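PDB 3D1L: putative NADP oxidoreductase BF3122 from Bacteroides fragilis, which is of unproven function but probably works as an NADP-dependent oxidoreductase. Local coordinates for residues N24-L29 and F34-V39; E49-Q52 and E57-T60; I141-T146 and A150-I155. One frame throughout, in Å; residues are numbered along the deposited sequence.

In the fold
The three contacts come one after another along the chain and all reach the same mixed sheet. Contacts 1 and 2 lie in the probable nucleotide-binding half, their centres about 11 Å apart; strand 35-40, used in contact 1, pairs with strand 57-59, used in contact 2, so they belong to consecutive beta-alpha-beta units. Contact 3 joins strand 139-143 to helix 146-157 near the far end of the sheet, about 18 Å from contact 1 and 26 Å from contact 2, centre to centre. Even so, I155 of helix 146-157 packs on L29 and F34 of contact 1, so this helix lies against the first beta-alpha-beta unit.

Contact 1 (N24-L29 and F34-V39); sequences NLAKAL and FRIVQV
L29, near the end of helix 20-31, and F34, just ahead of strand 35-40, meet through both backbone and side chain. F34 N gives a hydrogen bond to L29 O, 2.9 Å long and bent to 154° at the hydrogen, the donor tilted 34° out of the carbonyl plane. F34 CB rests 3.3 Å from L29 O. CG lies anti to the carbonyl carbon (chi1 -76°), which brings CD1 round to L29 CD2 at 3.8 Å and leaves L29 O at the ring edge, in plane. Farther out, F34 CE1 is still 4.2 Å from L29 CD2, and CZ, the tip, packs on I155 CG2 of helix 146-157. The methyl L29 CD2 covers one ring face in a CH-pi contact, 4.1 Å from the F34 centroid but offset toward the rim. The helix is thus joined to the start of the second strand of a beta-alpha-beta crossover, the opening unit of a Rossmann-type fold whose first strand, 12-16, touches F34 and A26 through I13 and L15. I36 points from that second strand into the same seam: its CD1 reaches A26 O at 3.3 Å and L29 CB at 4.1 Å.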
ATOM      1  N   ASN B  24      -7.121 -18.396  -6.599  1.00 40.05           N
ATOM      2  CA  ASN B  24      -5.829 -18.589  -5.967  1.00 40.58           C
ATOM      3  C   ASN B  24      -5.719 -19.923  -5.217  1.00 40.27           C
ATOM      4  O   ASN B  24      -4.722 -20.615  -5.333  1.00 40.73           O
ATOM      5  CB  ASN B  24      -5.520 -17.403  -5.037  1.00 39.85           C
ATOM      6  CG  ASN B  24      -5.087 -16.154  -5.809  1.00 41.27           C
ATOM      7  OD1 ASN B  24      -3.952 -16.070  -6.277  1.00 42.15           O
ATOM      8  ND2 ASN B  24      -5.994 -15.181  -5.945  1.00 40.18           N
ATOM      9  N   LEU B  25      -6.754 -20.278  -4.463  1.00 40.33           N
ATOM     10  CA  LEU B  25      -6.774 -21.540  -3.740  1.00 40.42           C
ATOM     11  C   LEU B  25      -6.773 -22.700  -4.719  1.00 40.95           C
ATOM     12  O   LEU B  25      -6.129 -23.692  -4.482  1.00 42.11           O
ATOM     13  CB  LEU B  25      -7.990 -21.627  -2.814  1.00 39.72           C
ATOM     14  CG  LEU B  25      -8.200 -22.903  -1.988  1.00 39.30           C
ATOM     15  CD1 LEU B  25      -6.981 -23.254  -1.096  1.00 36.76           C
ATOM     16  CD2 LEU B  25      -9.443 -22.783  -1.125  1.00 39.85           C
ATOM     17  N   ALA B  26      -7.501 -22.586  -5.821  1.00 41.90           N
ATOM     18  CA  ALA B  26      -7.474 -23.666  -6.832  1.00 42.73           C
ATOM     19  C   ALA B  26      -6.106 -23.844  -7.461  1.00 42.56           C
ATOM     20  O   ALA B  26      -5.659 -24.966  -7.620  1.00 44.61           O
ATOM     21  CB  ALA B  26      -8.561 -23.467  -7.913  1.00 41.95           C
ATOM     22  N   LYS B  27      -5.435 -22.749  -7.800  1.00 42.60           N
ATOM     23  CA  LYS B  27      -4.096 -22.826  -8.410  1.00 42.90           C
ATOM     24  C   LYS B  27      -3.053 -23.469  -7.475  1.00 42.79           C
ATOM     25  O   LYS B  27      -2.261 -24.296  -7.906  1.00 42.71           O
ATOM     26  CB  LYS B  27      -3.630 -21.445  -8.884  1.00 42.58           C
ATOM     27  CG  LYS B  27      -4.335 -20.966 -10.181  1.00 43.98           C
ATOM     28  CD  LYS B  27      -4.299 -19.416 -10.324  1.00 44.24           C
ATOM     29  CE  LYS B  27      -2.967 -18.890 -10.836  1.00 45.81           C
ATOM     30  NZ  LYS B  27      -3.013 -17.439 -11.226  1.00 45.29           N
ATOM     31  N   ALA B  28      -3.097 -23.109  -6.189  1.00 41.97           N
ATOM     32  CA  ALA B  28      -2.195 -23.658  -5.197  1.00 41.81           C
ATOM     33  C   ALA B  28      -2.417 -25.170  -5.019  1.00 42.01           C
ATOM     34  O   ALA B  28      -1.448 -25.928  -4.945  1.00 41.79           O
ATOM     35  CB  ALA B  28      -2.341 -22.917  -3.886  1.00 41.48           C
ATOM     36  N   LEU B  29      -3.682 -25.606  -4.983  1.00 41.82           N
ATOM     37  CA  LEU B  29      -4.000 -27.049  -4.936  1.00 40.95           C
ATOM     38  C   LEU B  29      -3.501 -27.803  -6.164  1.00 41.90           C
ATOM     39  O   LEU B  29      -2.856 -28.828  -6.025  1.00 42.21           O
ATOM     40  CB  LEU B  29      -5.495 -27.264  -4.766  1.00 40.38           C
ATOM     41  CG  LEU B  29      -6.078 -26.809  -3.417  1.00 40.93           C
ATOM     42  CD1 LEU B  29      -7.603 -26.585  -3.540  1.00 36.17           C
ATOM     43  CD2 LEU B  29      -5.731 -27.837  -2.354  1.00 39.06           C
ATOM     44  N   PHE B  34      -2.969 -31.720  -6.546  1.00 44.81           N
ATOM     45  CA  PHE B  34      -4.364 -32.115  -6.291  1.00 44.70           C
ATOM     46  C   PHE B  34      -5.173 -32.123  -7.577  1.00 45.04           C
ATOM     47  O   PHE B  34      -4.822 -31.450  -8.547  1.00 45.31           O
ATOM     48  CB  PHE B  34      -5.058 -31.202  -5.273  1.00 44.38           C
ATOM     49  CG  PHE B  34      -4.653 -31.457  -3.851  1.00 44.25           C
ATOM     50  CD1 PHE B  34      -3.530 -30.842  -3.314  1.00 41.84           C
ATOM     51  CD2 PHE B  34      -5.406 -32.318  -3.048  1.00 44.24           C
ATOM     52  CE1 PHE B  34      -3.144 -31.096  -2.000  1.00 43.24           C
ATOM     53  CE2 PHE B  34      -5.036 -32.578  -1.737  1.00 43.10           C
ATOM     54  CZ  PHE B  34      -3.901 -31.966  -1.209  1.00 43.41           C
ATOM     55  N   ARG B  35      -6.256 -32.891  -7.560  1.00 45.53           N
ATOM     56  CA  ARG B  35      -7.129 -33.072  -8.700  1.00 46.65           C
ATOM     57  C   ARG B  35      -8.408 -32.240  -8.548  1.00 45.63           C
ATOM     58  O   ARG B  35      -9.288 -32.557  -7.755  1.00 45.57           O
ATOM     59  CB  ARG B  35      -7.458 -34.555  -8.866  1.00 47.40           C
ATOM     60  CG  ARG B  35      -8.307 -34.882 -10.082  1.00 52.25           C
ATOM     61  CD  ARG B  35      -8.232 -36.391 -10.389  1.00 59.14           C
ATOM     62  NE  ARG B  35      -9.516 -36.949 -10.838  1.00 64.21           N
ATOM     63  CZ  ARG B  35     -10.204 -37.903 -10.199  1.00 66.65           C
ATOM     64  NH1 ARG B  35      -9.748 -38.442  -9.070  1.00 68.11           N
ATOM     65  NH2 ARG B  35     -11.358 -38.331 -10.697  1.00 67.22           N
ATOM     66  N   ILE B  36      -8.480 -31.162  -9.311  1.00 44.91           N
ATOM     67  CA  ILE B  36      -9.677 -30.342  -9.360  1.00 44.78           C
ATOM     68  C   ILE B  36     -10.490 -30.853 -10.537  1.00 44.51           C
ATOM     69  O   ILE B  36     -10.093 -30.667 -11.688  1.00 44.41           O
ATOM     70  CB  ILE B  36      -9.313 -28.827  -9.472  1.00 44.51           C
ATOM     71  CG1 ILE B  36      -8.599 -28.392  -8.183  1.00 45.72           C
ATOM     72  CG2 ILE B  36     -10.554 -27.995  -9.650  1.00 42.88           C
ATOM     73  CD1 ILE B  36      -7.324 -27.724  -8.434  1.00 48.52           C
ATOM     74  N   VAL B  37     -11.617 -31.506 -10.260  1.00 44.11           N
ATOM     75  CA  VAL B  37     -12.337 -32.170 -11.340  1.00 44.62           C
ATOM     76  C   VAL B  37     -13.182 -31.200 -12.152  1.00 45.04           C
ATOM     77  O   VAL B  37     -13.277 -31.347 -13.384  1.00 45.06           O
ATOM     78  CB  VAL B  37     -13.132 -33.430 -10.877  1.00 44.84           C
ATOM     79  CG1 VAL B  37     -12.194 -34.402 -10.154  1.00 43.57           C
ATOM     80  CG2 VAL B  37     -14.275 -33.055  -9.980  1.00 45.80           C
ATOM     81  N   GLN B  38     -13.779 -30.210 -11.475  1.00 44.42           N
ATOM     82  CA  GLN B  38     -14.521 -29.167 -12.158  1.00 44.04           C
ATOM     83  C   GLN B  38     -14.790 -27.965 -11.289  1.00 44.04           C
ATOM     84  O   GLN B  38     -14.683 -28.001 -10.061  1.00 44.08           O
ATOM     85  CB  GLN B  38     -15.843 -29.668 -12.757  1.00 44.85           C
ATOM     86  CG  GLN B  38     -16.895 -29.881 -11.746  1.00 44.92           C
ATOM     87  CD  GLN B  38     -18.301 -29.831 -12.272  1.00 43.30           C
ATOM     88  OE1 GLN B  38     -19.211 -29.739 -11.481  1.00 46.66           O
ATOM     89  NE2 GLN B  38     -18.500 -29.919 -13.580  1.00 43.75           N
ATOM     90  N   VAL B  39     -15.146 -26.888 -11.969  1.00 43.24           N
ATOM     91  CA  VAL B  39     -15.376 -25.601 -11.363  1.00 41.76           C
ATOM     92  C   VAL B  39     -16.793 -25.218 -11.743  1.00 41.87           C
ATOM     93  O   VAL B  39     -17.179 -25.341 -12.904  1.00 40.01           O
ATOM     94  CB  VAL B  39     -14.376 -24.559 -11.974  1.00 41.97           C
ATOM     95  CG1 VAL B  39     -14.728 -23.104 -11.585  1.00 41.36           C
ATOM     96  CG2 VAL B  39     -12.928 -24.909 -11.596  1.00 40.56           C
TER

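Contact 2 (E49-Q52 and E57-T60); sequences ELAQ and EYTT
A51 of helix 44-53 meets E57 and Y58 of strand 57-59 through a single methyl group. Coming along the helix from E49, whose CB points away from the strand, the chain first passes L50. That leucine turns its side chain to other neighbours, packing on V39 of strand 35-40 and on T23 and A26 of helix 20-31, without touching strand 57-59. At A51 the CB points toward the strand and does all the touching from the helix side. It lies 3.8 Å from E57 O, a van der Waals approach to a backbone carbonyl, and also 3.8 Å from Y58 CB.

The tyrosine ring comes in next to this methyl at a slant. Its CG sits between the backbone N and the carbonyl carbon (chi1 77°), and CD2 then passes 4.1 Å from A51 CB. Farther out, the ring runs back along the helix, over A47 and R48, and Y58 OH is hydrogen-bonded to E44 OE2; the CB end of the side chain packs on helix 44-53 and the OH end is bonded to it. E57 takes part with its backbone, its CB pointing away from the helix. No hydrogen bond crosses between 49-52 and 57-60, and the buried surface is small, 90 Å² in all; the strand is also paired with strand 35-40, where E57 and T59 bond to V39. Helix and strand come close at this point, with A51 CA 6.0 Å from E57 CA. Helix 44-53 packed on the strand it leads into completes a beta-alpha-beta unit, the second in the Rossmann-type half, with strand 57-59 at the sheet's outer edge.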
ATOM      1  N   GLU B  49     -12.413 -19.416 -17.275  1.00 40.38           N
ATOM      2  CA  GLU B  49     -11.097 -18.862 -16.957  1.00 41.80           C
ATOM      3  C   GLU B  49     -10.422 -19.709 -15.914  1.00 40.76           C
ATOM      4  O   GLU B  49      -9.281 -20.134 -16.094  1.00 40.65           O
ATOM      5  CB  GLU B  49     -11.198 -17.407 -16.471  1.00 41.34           C
ATOM      6  CG  GLU B  49     -11.269 -16.409 -17.597  1.00 44.04           C
ATOM      7  CD  GLU B  49     -11.434 -14.960 -17.113  1.00 45.88           C
ATOM      8  OE1 GLU B  49     -11.580 -14.081 -18.011  1.00 50.21           O
ATOM      9  OE2 GLU B  49     -11.406 -14.694 -15.871  1.00 48.16           O
ATOM     10  N   LEU B  50     -11.130 -19.982 -14.830  1.00 40.17           N
ATOM     11  CA  LEU B  50     -10.517 -20.790 -13.776  1.00 40.86           C
ATOM     12  C   LEU B  50     -10.270 -22.252 -14.191  1.00 40.52           C
ATOM     13  O   LEU B  50      -9.234 -22.815 -13.875  1.00 40.83           O
ATOM     14  CB  LEU B  50     -11.294 -20.708 -12.443  1.00 39.86           C
ATOM     15  CG  LEU B  50     -10.656 -21.532 -11.303  1.00 41.61           C
ATOM     16  CD1 LEU B  50      -9.124 -21.239 -11.137  1.00 39.36           C
ATOM     17  CD2 LEU B  50     -11.410 -21.288 -10.004  1.00 39.84           C
ATOM     18  N   ALA B  51     -11.224 -22.866 -14.878  1.00 41.55           N
ATOM     19  CA  ALA B  51     -11.085 -24.281 -15.269  1.00 41.63           C
ATOM     20  C   ALA B  51      -9.896 -24.537 -16.174  1.00 41.82           C
ATOM     21  O   ALA B  51      -9.236 -25.579 -16.087  1.00 41.50           O
ATOM     22  CB  ALA B  51     -12.364 -24.776 -15.922  1.00 41.65           C
ATOM     23  N   GLN B  52      -9.617 -23.593 -17.059  1.00 42.34           N
ATOM     24  CA  GLN B  52      -8.467 -23.720 -17.958  1.00 42.57           C
ATOM     25  C   GLN B  52      -7.152 -23.669 -17.219  1.00 42.17           C
ATOM     26  O   GLN B  52      -6.164 -24.257 -17.672  1.00 41.96           O
ATOM     27  CB  GLN B  52      -8.427 -22.563 -18.914  1.00 43.09           C
ATOM     28  CG  GLN B  52      -9.355 -22.655 -20.040  1.00 45.31           C
ATOM     29  CD  GLN B  52      -9.202 -21.439 -20.912  1.00 48.31           C
ATOM     30  OE1 GLN B  52     -10.187 -20.785 -21.251  1.00 48.15           O
ATOM     31  NE2 GLN B  52      -7.943 -21.100 -21.247  1.00 48.87           N
ATOM     32  N   GLU B  57     -12.997 -29.465 -15.771  1.00 41.77           N
ATOM     33  CA  GLU B  57     -14.293 -29.236 -16.436  1.00 42.88           C
ATOM     34  C   GLU B  57     -14.948 -28.041 -15.775  1.00 42.14           C
ATOM     35  O   GLU B  57     -14.534 -27.639 -14.700  1.00 42.22           O
ATOM     36  CB  GLU B  57     -15.231 -30.441 -16.262  1.00 42.85           C
ATOM     37  CG  GLU B  57     -14.741 -31.745 -16.865  1.00 44.22           C
ATOM     38  CD  GLU B  57     -15.837 -32.809 -16.924  1.00 46.89           C
ATOM     39  OE1 GLU B  57     -16.772 -32.789 -16.075  1.00 52.45           O
ATOM     40  OE2 GLU B  57     -15.775 -33.669 -17.832  1.00 51.81           O
ATOM     41  N   TYR B  58     -15.956 -27.440 -16.409  1.00 41.52           N
ATOM     42  CA  TYR B  58     -16.722 -26.417 -15.709  1.00 41.03           C
ATOM     43  C   TYR B  58     -18.194 -26.477 -16.023  1.00 41.35           C
ATOM     44  O   TYR B  58     -18.612 -27.015 -17.049  1.00 40.99           O
ATOM     45  CB  TYR B  58     -16.178 -24.995 -15.960  1.00 40.18           C
ATOM     46  CG  TYR B  58     -16.529 -24.408 -17.306  1.00 39.87           C
ATOM     47  CD1 TYR B  58     -17.728 -23.707 -17.499  1.00 39.09           C
ATOM     48  CD2 TYR B  58     -15.663 -24.534 -18.374  1.00 38.43           C
ATOM     49  CE1 TYR B  58     -18.045 -23.159 -18.711  1.00 38.20           C
ATOM     50  CE2 TYR B  58     -15.976 -23.994 -19.623  1.00 39.89           C
ATOM     51  CZ  TYR B  58     -17.163 -23.309 -19.783  1.00 40.15           C
ATOM     52  OH  TYR B  58     -17.461 -22.764 -21.008  1.00 38.56           O
ATOM     53  N   THR B  59     -18.990 -25.903 -15.132  1.00 41.67           N
ATOM     54  CA  THR B  59     -20.408 -25.741 -15.423  1.00 41.67           C
ATOM     55  C   THR B  59     -20.882 -24.404 -14.831  1.00 41.19           C
ATOM     56  O   THR B  59     -20.235 -23.862 -13.922  1.00 39.63           O
ATOM     57  CB  THR B  59     -21.245 -26.940 -14.882  1.00 41.22           C
ATOM     58  OG1 THR B  59     -22.600 -26.813 -15.328  1.00 41.50           O
ATOM     59  CG2 THR B  59     -21.231 -26.944 -13.346  1.00 41.46           C
ATOM     60  N   THR B  60     -21.989 -23.882 -15.356  1.00 40.61           N
ATOM     61  CA  THR B  60     -22.678 -22.748 -14.724  1.00 41.88           C
ATOM     62  C   THR B  60     -24.048 -23.192 -14.220  1.00 42.49           C
ATOM     63  O   THR B  60     -24.896 -22.366 -13.886  1.00 41.73           O
ATOM     64  CB  THR B  60     -22.899 -21.568 -15.697  1.00 41.29           C
ATOM     65  OG1 THR B  60     -23.673 -22.025 -16.803  1.00 42.67           O
ATOM     66  CG2 THR B  60     -21.594 -21.020 -16.208  1.00 41.02           C
TER

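Contact 3 (I141-T146 and A150-I155); sequences IEASST and AFLKAI
The start of a beta-alpha-beta unit, strand 139-143 turning back into helix 146-157, is held together here by I141, A143, L152 and K153. Strand and helix run nearly antiparallel, their short axes 8.2 Å apart at an angle of 153°. I141 and A143, alternate residues of the strand, both point toward the helix.

I141 and L152 carry the contact. I141 CG2, anti to the backbone N, lies 3.8 Å from L152 CB and also touches K153 CG, to which CG1 is equally close. L152 slants across I141 and carries on toward the strand: CG stands anti to the carbonyl carbon (chi1 -67°), and CD1 ends 3.7 Å from E142 O and 4.0 Å from A143 CB. F120 of strand 117-122, together with L97 and V99 of strand 97-100, closes round the leucine, which is buried. K153 lends only the root of its chain to I141; a bend at chi3 takes the tip away, and NZ forms a salt bridge with OD2 of D165, at the end of strand 163-165.

Between strand and helix, S145 is the N-cap, its side chain capping a backbone N of the first turn; its OG also bonds D148 OD2. That turn then closes with A150 N to T146 O, 2.8 Å and 156° at the hydrogen. A150 CB sits 3.4 Å from the same T146 O, beside that bond. The CB of E142 points away from the helix, and its carboxylate is held by R171 and S168 at the start of the long helix 168-198. Strand and capped helix form the first half of the beta-alpha-beta unit 139-143, 146-157, 163-165, which joins the Rossmann-type sheet antiparallel to strand 117-122 and so makes it mixed.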
ATOM      1  N   ILE B 141      -9.163 -23.608  10.121  1.00 42.42           N
ATOM      2  CA  ILE B 141      -9.912 -24.844   9.852  1.00 42.78           C
ATOM      3  C   ILE B 141     -10.870 -25.111  10.987  1.00 42.75           C
ATOM      4  O   ILE B 141     -10.506 -25.021  12.167  1.00 42.49           O
ATOM      5  CB  ILE B 141      -8.976 -26.086   9.717  1.00 43.32           C
ATOM      6  CG1 ILE B 141      -7.968 -25.947   8.556  1.00 44.13           C
ATOM      7  CG2 ILE B 141      -9.787 -27.431   9.619  1.00 43.52           C
ATOM      8  CD1 ILE B 141      -8.483 -25.427   7.295  1.00 44.73           C
ATOM      9  N   GLU B 142     -12.098 -25.425  10.606  1.00 42.62           N
ATOM     10  CA  GLU B 142     -13.123 -25.932  11.511  1.00 42.73           C
ATOM     11  C   GLU B 142     -13.802 -27.070  10.734  1.00 42.50           C
ATOM     12  O   GLU B 142     -13.873 -27.008   9.500  1.00 42.13           O
ATOM     13  CB  GLU B 142     -14.122 -24.808  11.819  1.00 42.54           C
ATOM     14  CG  GLU B 142     -14.714 -24.825  13.218  1.00 42.46           C
ATOM     15  CD  GLU B 142     -15.812 -23.788  13.375  1.00 42.94           C
ATOM     16  OE1 GLU B 142     -15.988 -22.976  12.441  1.00 46.15           O
ATOM     17  OE2 GLU B 142     -16.497 -23.774  14.425  1.00 43.30           O
ATOM     18  N   ALA B 143     -14.239 -28.129  11.424  1.00 42.26           N
ATOM     19  CA  ALA B 143     -15.025 -29.193  10.784  1.00 41.99           C
ATOM     20  C   ALA B 143     -15.979 -29.887  11.759  1.00 42.32           C
ATOM     21  O   ALA B 143     -15.830 -29.773  12.970  1.00 41.23           O
ATOM     22  CB  ALA B 143     -14.127 -30.205  10.091  1.00 42.63           C
ATOM     23  N   SER B 144     -16.960 -30.596  11.198  1.00 42.71           N
ATOM     24  CA  SER B 144     -17.994 -31.337  11.949  1.00 42.92           C
ATOM     25  C   SER B 144     -17.482 -32.498  12.801  1.00 43.96           C
ATOM     26  O   SER B 144     -18.205 -32.993  13.660  1.00 44.43           O
ATOM     27  CB  SER B 144     -19.034 -31.886  10.986  1.00 41.98           C
ATOM     28  OG  SER B 144     -18.374 -32.639   9.980  1.00 40.34           O
ATOM     29  N   SER B 145     -16.256 -32.948  12.553  1.00 44.72           N
ATOM     30  CA  SER B 145     -15.616 -33.947  13.403  1.00 45.42           C
ATOM     31  C   SER B 145     -14.108 -33.789  13.354  1.00 46.27           C
ATOM     32  O   SER B 145     -13.568 -33.160  12.440  1.00 46.65           O
ATOM     33  CB  SER B 145     -15.991 -35.361  12.948  1.00 45.43           C
ATOM     34  OG  SER B 145     -15.459 -35.619  11.663  1.00 45.87           O
ATOM     35  N   THR B 146     -13.434 -34.385  14.330  1.00 47.10           N
ATOM     36  CA  THR B 146     -11.977 -34.367  14.434  1.00 48.29           C
ATOM     37  C   THR B 146     -11.319 -34.996  13.201  1.00 48.54           C
ATOM     38  O   THR B 146     -10.277 -34.538  12.741  1.00 49.12           O
ATOM     39  CB  THR B 146     -11.493 -35.103  15.739  1.00 48.60           C
ATOM     40  OG1 THR B 146     -12.612 -35.381  16.590  1.00 49.54           O
ATOM     41  CG2 THR B 146     -10.515 -34.258  16.512  1.00 48.89           C
ATOM     42  N   ALA B 150      -8.903 -33.151  10.698  1.00 42.86           N
ATOM     43  CA  ALA B 150      -7.580 -33.690  10.374  1.00 42.59           C
ATOM     44  C   ALA B 150      -7.352 -33.790   8.868  1.00 42.63           C
ATOM     45  O   ALA B 150      -6.269 -33.468   8.367  1.00 42.53           O
ATOM     46  CB  ALA B 150      -7.350 -35.074  11.047  1.00 43.24           C
ATOM     47  N   PHE B 151      -8.375 -34.238   8.158  1.00 42.52           N
ATOM     48  CA  PHE B 151      -8.377 -34.265   6.702  1.00 43.18           C
ATOM     49  C   PHE B 151      -8.173 -32.883   6.055  1.00 42.71           C
ATOM     50  O   PHE B 151      -7.315 -32.729   5.184  1.00 43.26           O
ATOM     51  CB  PHE B 151      -9.693 -34.869   6.215  1.00 43.70           C
ATOM     52  CG  PHE B 151      -9.770 -35.017   4.741  1.00 45.02           C
ATOM     53  CD1 PHE B 151      -8.994 -35.971   4.085  1.00 48.91           C
ATOM     54  CD2 PHE B 151     -10.624 -34.228   3.998  1.00 45.47           C
ATOM     55  CE1 PHE B 151      -9.058 -36.115   2.692  1.00 47.63           C
ATOM     56  CE2 PHE B 151     -10.693 -34.370   2.613  1.00 46.46           C
ATOM     57  CZ  PHE B 151      -9.896 -35.322   1.969  1.00 46.60           C
ATOM     58  N   LEU B 152      -8.978 -31.892   6.451  1.00 42.09           N
ATOM     59  CA  LEU B 152      -8.807 -30.496   5.953  1.00 41.66           C
ATOM     60  C   LEU B 152      -7.425 -29.911   6.284  1.00 41.78           C
ATOM     61  O   LEU B 152      -6.773 -29.329   5.432  1.00 41.62           O
ATOM     62  CB  LEU B 152      -9.919 -29.571   6.474  1.00 41.03           C
ATOM     63  CG  LEU B 152     -11.359 -29.794   5.998  1.00 41.36           C
ATOM     64  CD1 LEU B 152     -12.356 -28.918   6.751  1.00 38.88           C
ATOM     65  CD2 LEU B 152     -11.506 -29.600   4.462  1.00 40.39           C
ATOM     66  N   LYS B 153      -6.972 -30.090   7.519  1.00 42.10           N
ATOM     67  CA  LYS B 153      -5.649 -29.611   7.913  1.00 43.32           C
ATOM     68  C   LYS B 153      -4.504 -30.240   7.121  1.00 42.74           C
ATOM     69  O   LYS B 153      -3.509 -29.582   6.817  1.00 42.71           O
ATOM     70  CB  LYS B 153      -5.430 -29.828   9.407  1.00 43.35           C
ATOM     71  CG  LYS B 153      -6.262 -28.880  10.249  1.00 46.98           C
ATOM     72  CD  LYS B 153      -6.358 -29.369  11.709  1.00 50.50           C
ATOM     73  CE  LYS B 153      -5.034 -29.285  12.400  1.00 52.40           C
ATOM     74  NZ  LYS B 153      -5.149 -29.891  13.755  1.00 56.38           N
ATOM     75  N   ALA B 154      -4.657 -31.509   6.790  1.00 42.76           N
ATOM     76  CA  ALA B 154      -3.662 -32.207   6.019  1.00 43.09           C
ATOM     77  C   ALA B 154      -3.600 -31.617   4.619  1.00 43.28           C
ATOM     78  O   ALA B 154      -2.503 -31.403   4.086  1.00 43.70           O
ATOM     79  CB  ALA B 154      -3.960 -33.704   5.981  1.00 42.67           C
ATOM     80  N   ILE B 155      -4.766 -31.329   4.035  1.00 43.11           N
ATOM     81  CA  ILE B 155      -4.822 -30.651   2.735  1.00 42.12           C
ATOM     82  C   ILE B 155      -4.195 -29.273   2.856  1.00 41.94           C
ATOM     83  O   ILE B 155      -3.310 -28.944   2.071  1.00 41.48           O
ATOM     84  CB  ILE B 155      -6.259 -30.509   2.183  1.00 42.43           C
ATOM     85  CG1 ILE B 155      -6.842 -31.891   1.862  1.00 43.84           C
ATOM     86  CG2 ILE B 155      -6.267 -29.618   0.927  1.00 41.66           C
ATOM     87  CD1 ILE B 155      -8.321 -31.850   1.462  1.00 42.18           C
TER